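Local coordinates for protein aminoacyltransferase FemA (Staphylococcus aureus, PDB 1LRZ) that builds part of the pentaglycine bridge of Staphylococcus aureus peptidoglycan, adding its second and third glycines from glycyl-tRNA, at residues Ile243-Tyr248 against Arg302-His307; Asn309-Ser314 against Asn334-Phe339. All coordinates share one frame; numbering follows the deposited sequence.

In the fold
Contact 1 closes along the chain before contact 2 opens, and their centres lie about 10 Å apart, on the same side of the molecule's centre. Contact 1 clamps together the two ends of the long helical hairpin, helices 245-272 and 277-307, where it leaves the body of the protein. Contact 2 packs strand 310-320, which follows directly on the second helix, against the loop 334-339. Strands 236-244 and 310-320 are antiparallel neighbours in one sheet, and Ile243 and Phe245 bond through their backbones to Leu311 and Asn309. The two contacts thus form a continuous base that joins the projecting arm to the sheet of the globular part.

Contact 1. Residues Ile243-Tyr248 against Arg302-His307; sequences INFDEY and RLQEEH
The ring of Phe245 lies between its own strand end and the facing helix. On one face sits CG2 of Ile243, 3.6 Å above the ring plane, and on the opposite face the backbone N of Gln304, 3.9 Å above it; both are displaced toward the rim. Leu303 comes in obliquely, its CB touching Phe245 CZ at 3.5 Å while CD1 follows along CZ and CE2. The ring also leans on the helix backbone, Phe245 CD1 standing 3.6 Å from Gln304 CA.

Gln304 and Phe245 run past each other in opposite directions. With CG anti to the backbone N (chi1 -177°) and the chain extended beyond it, Gln304 lays its CB, CG and CD along CB of Phe245, the two CB atoms being 3.7 Å apart. This carries its amide to Asp246, across whose side chain it passes at about a right angle, with amide and carboxylate planes 75° apart.

Asn244 occupies the N-cap position of helix 245-272, and its backbone O accepts from Tyr248 N. Asn309, just beyond the second helix, ties back to the first: its backbone bonds to that of Phe245, and as modelled its ND2 makes a weak hydrogen bond to Gln304 OE1.

As modelled, no hydrogen bond links the segments directly, and apolar contact, chiefly by Phe245, carries most of the closure. Asp246 OD1 and Gln304 OE1, both acceptors, stand 2.9 Å apart, and Asn244 ND2 lies 3.1 Å from the donor Asp246 N. Amide O and N are easily interchanged in a crystallographic model, and these like-to-like approaches make the orientations doubtful. Asn309 would probably have to turn together with Gln304 and Asn244, its O then facing Asp246 N and the turned Gln304 amide, which could donate to Asp246.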
loop_
_atom_site.group_PDB
_atom_site.type_symbol
_atom_site.label_atom_id
_atom_site.label_comp_id
_atom_site.label_asym_id
_atom_site.label_seq_id
_atom_site.Cartn_x
_atom_site.Cartn_y
_atom_site.Cartn_z
ATOM N N ILE A 243 2.136 -4.533 -21.710
ATOM C CA ILE A 243 1.641 -5.239 -22.874
ATOM C C ILE A 243 2.851 -5.735 -23.649
ATOM O O ILE A 243 3.778 -4.967 -23.902
ATOM C CB ILE A 243 0.842 -4.317 -23.809
ATOM C CG1 ILE A 243 -0.414 -3.798 -23.099
ATOM C CG2 ILE A 243 0.481 -5.077 -25.088
ATOM C CD1 ILE A 243 -1.211 -2.792 -23.923
ATOM N N ASN A 244 2.836 -7.019 -23.989
ATOM C CA ASN A 244 3.879 -7.644 -24.799
ATOM C C ASN A 244 3.172 -7.690 -26.151
ATOM O O ASN A 244 2.243 -8.475 -26.339
ATOM C CB ASN A 244 4.166 -9.066 -24.300
ATOM C CG ASN A 244 5.185 -9.792 -25.159
ATOM O OD1 ASN A 244 6.083 -10.463 -24.639
ATOM N ND2 ASN A 244 5.050 -9.667 -26.474
ATOM N N PHE A 245 3.587 -6.846 -27.088
ATOM C CA PHE A 245 2.885 -6.813 -28.359
ATOM C C PHE A 245 2.886 -8.081 -29.198
ATOM O O PHE A 245 1.856 -8.420 -29.772
ATOM C CB PHE A 245 3.327 -5.589 -29.158
ATOM C CG PHE A 245 2.820 -4.296 -28.572
ATOM C CD1 PHE A 245 3.693 -3.382 -27.997
ATOM C CD2 PHE A 245 1.449 -4.034 -28.525
ATOM C CE1 PHE A 245 3.217 -2.227 -27.374
ATOM C CE2 PHE A 245 0.962 -2.883 -27.904
ATOM C CZ PHE A 245 1.854 -1.977 -27.324
ATOM N N ASP A 246 3.999 -8.805 -29.261
ATOM C CA ASP A 246 3.998 -10.046 -30.030
ATOM C C ASP A 246 2.930 -10.995 -29.504
ATOM O O ASP A 246 2.190 -11.592 -30.278
ATOM C CB ASP A 246 5.355 -10.754 -29.966
ATOM C CG ASP A 246 6.383 -10.112 -30.865
ATOM O OD1 ASP A 246 5.987 -9.550 -31.909
ATOM O OD2 ASP A 246 7.587 -10.182 -30.534
ATOM N N GLU A 247 2.846 -11.135 -28.185
ATOM C CA GLU A 247 1.859 -12.036 -27.603
ATOM C C GLU A 247 0.448 -11.478 -27.768
ATOM O O GLU A 247 -0.500 -12.221 -28.024
ATOM C CB GLU A 247 2.177 -12.271 -26.122
ATOM C CG GLU A 247 3.608 -12.778 -25.887
ATOM C CD GLU A 247 3.874 -13.161 -24.442
ATOM O OE1 GLU A 247 3.524 -12.373 -23.536
ATOM O OE2 GLU A 247 4.445 -14.250 -24.212
ATOM N N TYR A 248 0.316 -10.165 -27.627
ATOM C CA TYR A 248 -0.978 -9.499 -27.766
ATOM C C TYR A 248 -1.512 -9.689 -29.191
ATOM O O TYR A 248 -2.641 -10.148 -29.399
ATOM C CB TYR A 248 -0.801 -8.013 -27.453
ATOM C CG TYR A 248 -2.032 -7.154 -27.624
ATOM C CD1 TYR A 248 -3.221 -7.451 -26.961
ATOM C CD2 TYR A 248 -1.977 -5.990 -28.385
ATOM C CE1 TYR A 248 -4.323 -6.595 -27.051
ATOM C CE2 TYR A 248 -3.057 -5.136 -28.479
ATOM C CZ TYR A 248 -4.227 -5.436 -27.810
ATOM O OH TYR A 248 -5.283 -4.555 -27.891
ATOM N N ARG A 302 1.291 -0.489 -34.527
ATOM C CA ARG A 302 1.780 0.878 -34.485
ATOM C C ARG A 302 2.494 1.173 -33.158
ATOM O O ARG A 302 3.578 1.772 -33.147
ATOM C CB ARG A 302 0.625 1.861 -34.690
ATOM C CG ARG A 302 1.059 3.330 -34.667
ATOM C CD ARG A 302 -0.131 4.254 -34.831
ATOM N NE ARG A 302 -1.119 4.016 -33.785
ATOM C CZ ARG A 302 -0.935 4.308 -32.501
ATOM N NH1 ARG A 302 -1.895 4.044 -31.621
ATOM N NH2 ARG A 302 0.194 4.878 -32.097
ATOM N N LEU A 303 1.892 0.760 -32.040
ATOM C CA LEU A 303 2.508 0.998 -30.736
ATOM C C LEU A 303 3.812 0.222 -30.597
ATOM O O LEU A 303 4.794 0.732 -30.053
ATOM C CB LEU A 303 1.550 0.612 -29.600
ATOM C CG LEU A 303 0.326 1.508 -29.390
ATOM C CD1 LEU A 303 -0.587 0.864 -28.358
ATOM C CD2 LEU A 303 0.757 2.904 -28.928
ATOM N N GLN A 304 3.820 -1.007 -31.105
ATOM C CA GLN A 304 5.003 -1.857 -31.034
ATOM C C GLN A 304 6.171 -1.196 -31.765
ATOM O O GLN A 304 7.294 -1.179 -31.264
ATOM C CB GLN A 304 4.714 -3.226 -31.653
ATOM C CG GLN A 304 5.872 -4.214 -31.558
ATOM C CD GLN A 304 5.591 -5.535 -32.262
ATOM O OE1 GLN A 304 5.965 -6.605 -31.772
ATOM N NE2 GLN A 304 4.942 -5.466 -33.421
ATOM N N GLU A 305 5.910 -0.642 -32.946
ATOM C CA GLU A 305 6.976 0.006 -33.698
ATOM C C GLU A 305 7.471 1.269 -33.014
ATOM O O GLU A 305 8.659 1.568 -33.037
ATOM C CB GLU A 305 6.521 0.342 -35.119
ATOM C CG GLU A 305 6.232 -0.885 -35.967
ATOM C CD GLU A 305 6.310 -0.605 -37.458
ATOM O OE1 GLU A 305 5.670 0.371 -37.914
ATOM O OE2 GLU A 305 7.008 -1.365 -38.171
ATOM N N GLU A 306 6.568 2.019 -32.400
ATOM C CA GLU A 306 6.981 3.238 -31.729
ATOM C C GLU A 306 7.653 3.016 -30.374
ATOM O O GLU A 306 8.659 3.656 -30.066
ATOM C CB GLU A 306 5.788 4.172 -31.546
ATOM C CG GLU A 306 6.030 5.259 -30.508
ATOM C CD GLU A 306 4.982 6.350 -30.538
ATOM O OE1 GLU A 306 3.774 6.023 -30.575
ATOM O OE2 GLU A 306 5.366 7.540 -30.519
ATOM N N HIS A 307 7.114 2.098 -29.578
ATOM C CA HIS A 307 7.640 1.865 -28.234
ATOM C C HIS A 307 8.463 0.604 -28.021
ATOM O O HIS A 307 9.146 0.484 -27.013
ATOM C CB HIS A 307 6.476 1.857 -27.233
ATOM C CG HIS A 307 5.547 3.022 -27.378
ATOM N ND1 HIS A 307 5.799 4.253 -26.811
ATOM C CD2 HIS A 307 4.383 3.152 -28.056
ATOM C CE1 HIS A 307 4.830 5.091 -27.135
ATOM N NE2 HIS A 307 3.958 4.448 -27.891
#

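Contact 2. Residues Asn309-Ser314 against Asn334-Phe339; sequences NELPIS and NAFRHF
Leu311 points a methyl group straight at the flat of Phe336: CD2 stands 3.5 Å from the ring centroid and only 4° off the ring normal, a CH-pi contact centred so well that all six ring carbons are almost equally far from it. The second methyl, CD1, reaches the rim at Phe336 CE1, 3.8 Å away. CB of Ala335 lies over the other face of the ring, offset toward the rim, and the ring of His307, at the end of helix 277-307, meets Phe336 edge-to-face.

Ile313 is set at about a right angle to both phenylalanines and reaches them with different branches. Its CG2 touches Phe336 CB at 3.9 Å, whereas CD1 extends to Phe339 CB at 3.7 Å. At chi1 59°, CG1 lies between the backbone N and the carbonyl carbon, which aims CD1 at Phe339 and leaves CG2 facing Phe336.

A 3-10 turn, with Phe339 N bonded to Phe336 O at 3.0 Å, brings the two aromatic residues to the same side of the loop, facing the strand; CB of Phe336 lies at the edge of the Phe339 ring, in its plane. Phe339 also packs on Ile243 of the adjoining strand and on Leu303 of helix 277-307, while its carbonyl O accepts a bond from Asn189.

Ile313 and Ser314 both face Ala241 across the antiparallel strand pair, a classic beta bulge, and Ser314 OG bonds to Gly331 O and Thr332 OG1 on the strand at the other side. The contact covers one side of the start of strand 310-320 with the loop that leads from strand 325-332 into helix 341-355, a beta-beta-alpha sequence in a mixed sheet consistent with the acetyltransferase-like fold of the FemABX family.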
loop_
_atom_site.group_PDB
_atom_site.type_symbol
_atom_site.label_atom_id
_atom_site.label_comp_id
_atom_site.label_asym_id
_atom_site.label_seq_id
_atom_site.Cartn_x
_atom_site.Cartn_y
_atom_site.Cartn_z
ATOM N N ASN A 309 8.610 -3.893 -28.213
ATOM C CA ASN A 309 7.665 -4.962 -27.932
ATOM C C ASN A 309 7.001 -4.944 -26.552
ATOM O O ASN A 309 5.943 -5.549 -26.380
ATOM C CB ASN A 309 8.301 -6.329 -28.169
ATOM C CG ASN A 309 7.271 -7.436 -28.184
ATOM O OD1 ASN A 309 7.329 -8.369 -27.382
ATOM N ND2 ASN A 309 6.311 -7.334 -29.092
ATOM N N GLU A 310 7.616 -4.286 -25.570
ATOM C CA GLU A 310 6.990 -4.212 -24.250
ATOM C C GLU A 310 6.614 -2.789 -23.889
ATOM O O GLU A 310 7.470 -1.909 -23.815
ATOM C CB GLU A 310 7.877 -4.756 -23.121
ATOM C CG GLU A 310 7.086 -4.768 -21.791
ATOM C CD GLU A 310 7.878 -5.218 -20.570
ATOM O OE1 GLU A 310 8.684 -4.422 -20.032
ATOM O OE2 GLU A 310 7.678 -6.369 -20.139
ATOM N N LEU A 311 5.324 -2.570 -23.666
ATOM C CA LEU A 311 4.849 -1.252 -23.284
ATOM C C LEU A 311 4.439 -1.272 -21.815
ATOM O O LEU A 311 3.429 -1.884 -21.445
ATOM C CB LEU A 311 3.649 -0.828 -24.136
ATOM C CG LEU A 311 3.156 0.584 -23.796
ATOM C CD1 LEU A 311 4.251 1.587 -24.129
ATOM C CD2 LEU A 311 1.880 0.911 -24.561
ATOM N N PRO A 312 5.240 -0.635 -20.950
ATOM C CA PRO A 312 4.908 -0.597 -19.522
ATOM C C PRO A 312 3.818 0.452 -19.384
ATOM O O PRO A 312 3.948 1.538 -19.951
ATOM C CB PRO A 312 6.220 -0.174 -18.871
ATOM C CG PRO A 312 6.830 0.725 -19.909
ATOM C CD PRO A 312 6.555 -0.014 -21.209
ATOM N N ILE A 313 2.745 0.145 -18.657
ATOM C CA ILE A 313 1.663 1.119 -18.526
ATOM C C ILE A 313 1.287 1.556 -17.107
ATOM O O ILE A 313 0.636 2.587 -16.927
ATOM C CB ILE A 313 0.413 0.618 -19.253
ATOM C CG1 ILE A 313 -0.030 -0.725 -18.676
ATOM C CG2 ILE A 313 0.728 0.466 -20.751
ATOM C CD1 ILE A 313 -1.402 -1.161 -19.168
ATOM N N SER A 314 1.696 0.785 -16.103
ATOM C CA SER A 314 1.399 1.134 -14.715
ATOM C C SER A 314 2.284 0.281 -13.808
ATOM O O SER A 314 2.646 -0.842 -14.163
ATOM C CB SER A 314 -0.088 0.873 -14.412
ATOM O OG SER A 314 -0.475 1.397 -13.149
ATOM N N ASN A 334 -0.106 8.386 -18.463
ATOM C CA ASN A 334 -1.275 9.156 -18.887
ATOM C C ASN A 334 -1.745 8.785 -20.282
ATOM O O ASN A 334 -2.943 8.751 -20.553
ATOM C CB ASN A 334 -0.966 10.653 -18.858
ATOM C CG ASN A 334 -0.632 11.149 -17.465
ATOM O OD1 ASN A 334 -1.417 10.975 -16.535
ATOM N ND2 ASN A 334 0.537 11.769 -17.315
ATOM N N ALA A 335 -0.799 8.500 -21.168
ATOM C CA ALA A 335 -1.127 8.163 -22.548
ATOM C C ALA A 335 -1.843 6.829 -22.723
ATOM O O ALA A 335 -2.570 6.634 -23.696
ATOM C CB ALA A 335 0.145 8.179 -23.398
ATOM N N PHE A 336 -1.654 5.909 -21.786
ATOM C CA PHE A 336 -2.282 4.608 -21.931
ATOM C C PHE A 336 -3.228 4.222 -20.817
ATOM O O PHE A 336 -3.398 3.036 -20.524
ATOM C CB PHE A 336 -1.203 3.542 -22.107
ATOM C CG PHE A 336 -0.264 3.835 -23.237
ATOM C CD1 PHE A 336 1.039 4.236 -22.987
ATOM C CD2 PHE A 336 -0.705 3.766 -24.555
ATOM C CE1 PHE A 336 1.896 4.566 -24.031
ATOM C CE2 PHE A 336 0.146 4.094 -25.612
ATOM C CZ PHE A 336 1.446 4.496 -25.347
ATOM N N ARG A 337 -3.854 5.223 -20.203
ATOM C CA ARG A 337 -4.806 4.969 -19.134
ATOM C C ARG A 337 -5.968 4.108 -19.610
ATOM O O ARG A 337 -6.551 3.360 -18.825
ATOM C CB ARG A 337 -5.354 6.280 -18.570
ATOM C CG ARG A 337 -4.413 6.955 -17.600
ATOM C CD ARG A 337 -5.089 8.076 -16.833
ATOM N NE ARG A 337 -4.128 8.777 -15.985
ATOM C CZ ARG A 337 -3.602 8.274 -14.871
ATOM N NH1 ARG A 337 -3.951 7.061 -14.455
ATOM N NH2 ARG A 337 -2.716 8.979 -14.176
ATOM N N HIS A 338 -6.299 4.198 -20.895
ATOM C CA HIS A 338 -7.412 3.426 -21.417
ATOM C C HIS A 338 -7.169 1.919 -21.374
ATOM O O HIS A 338 -8.106 1.138 -21.537
ATOM C CB HIS A 338 -7.786 3.894 -22.840
ATOM C CG HIS A 338 -6.692 3.725 -23.848
ATOM N ND1 HIS A 338 -6.542 2.581 -24.603
ATOM C CD2 HIS A 338 -5.687 4.556 -24.220
ATOM C CE1 HIS A 338 -5.492 2.712 -25.394
ATOM N NE2 HIS A 338 -4.955 3.901 -25.182
ATOM N N PHE A 339 -5.925 1.507 -21.145
ATOM C CA PHE A 339 -5.625 0.075 -21.047
ATOM C C PHE A 339 -5.894 -0.426 -19.622
ATOM O O PHE A 339 -5.844 -1.630 -19.360
ATOM C CB PHE A 339 -4.173 -0.222 -21.430
ATOM C CG PHE A 339 -3.948 -0.339 -22.914
ATOM C CD1 PHE A 339 -3.151 0.584 -23.587
ATOM C CD2 PHE A 339 -4.530 -1.378 -23.637
ATOM C CE1 PHE A 339 -2.933 0.470 -24.974
ATOM C CE2 PHE A 339 -4.323 -1.505 -25.018
ATOM C CZ PHE A 339 -3.523 -0.578 -25.685
#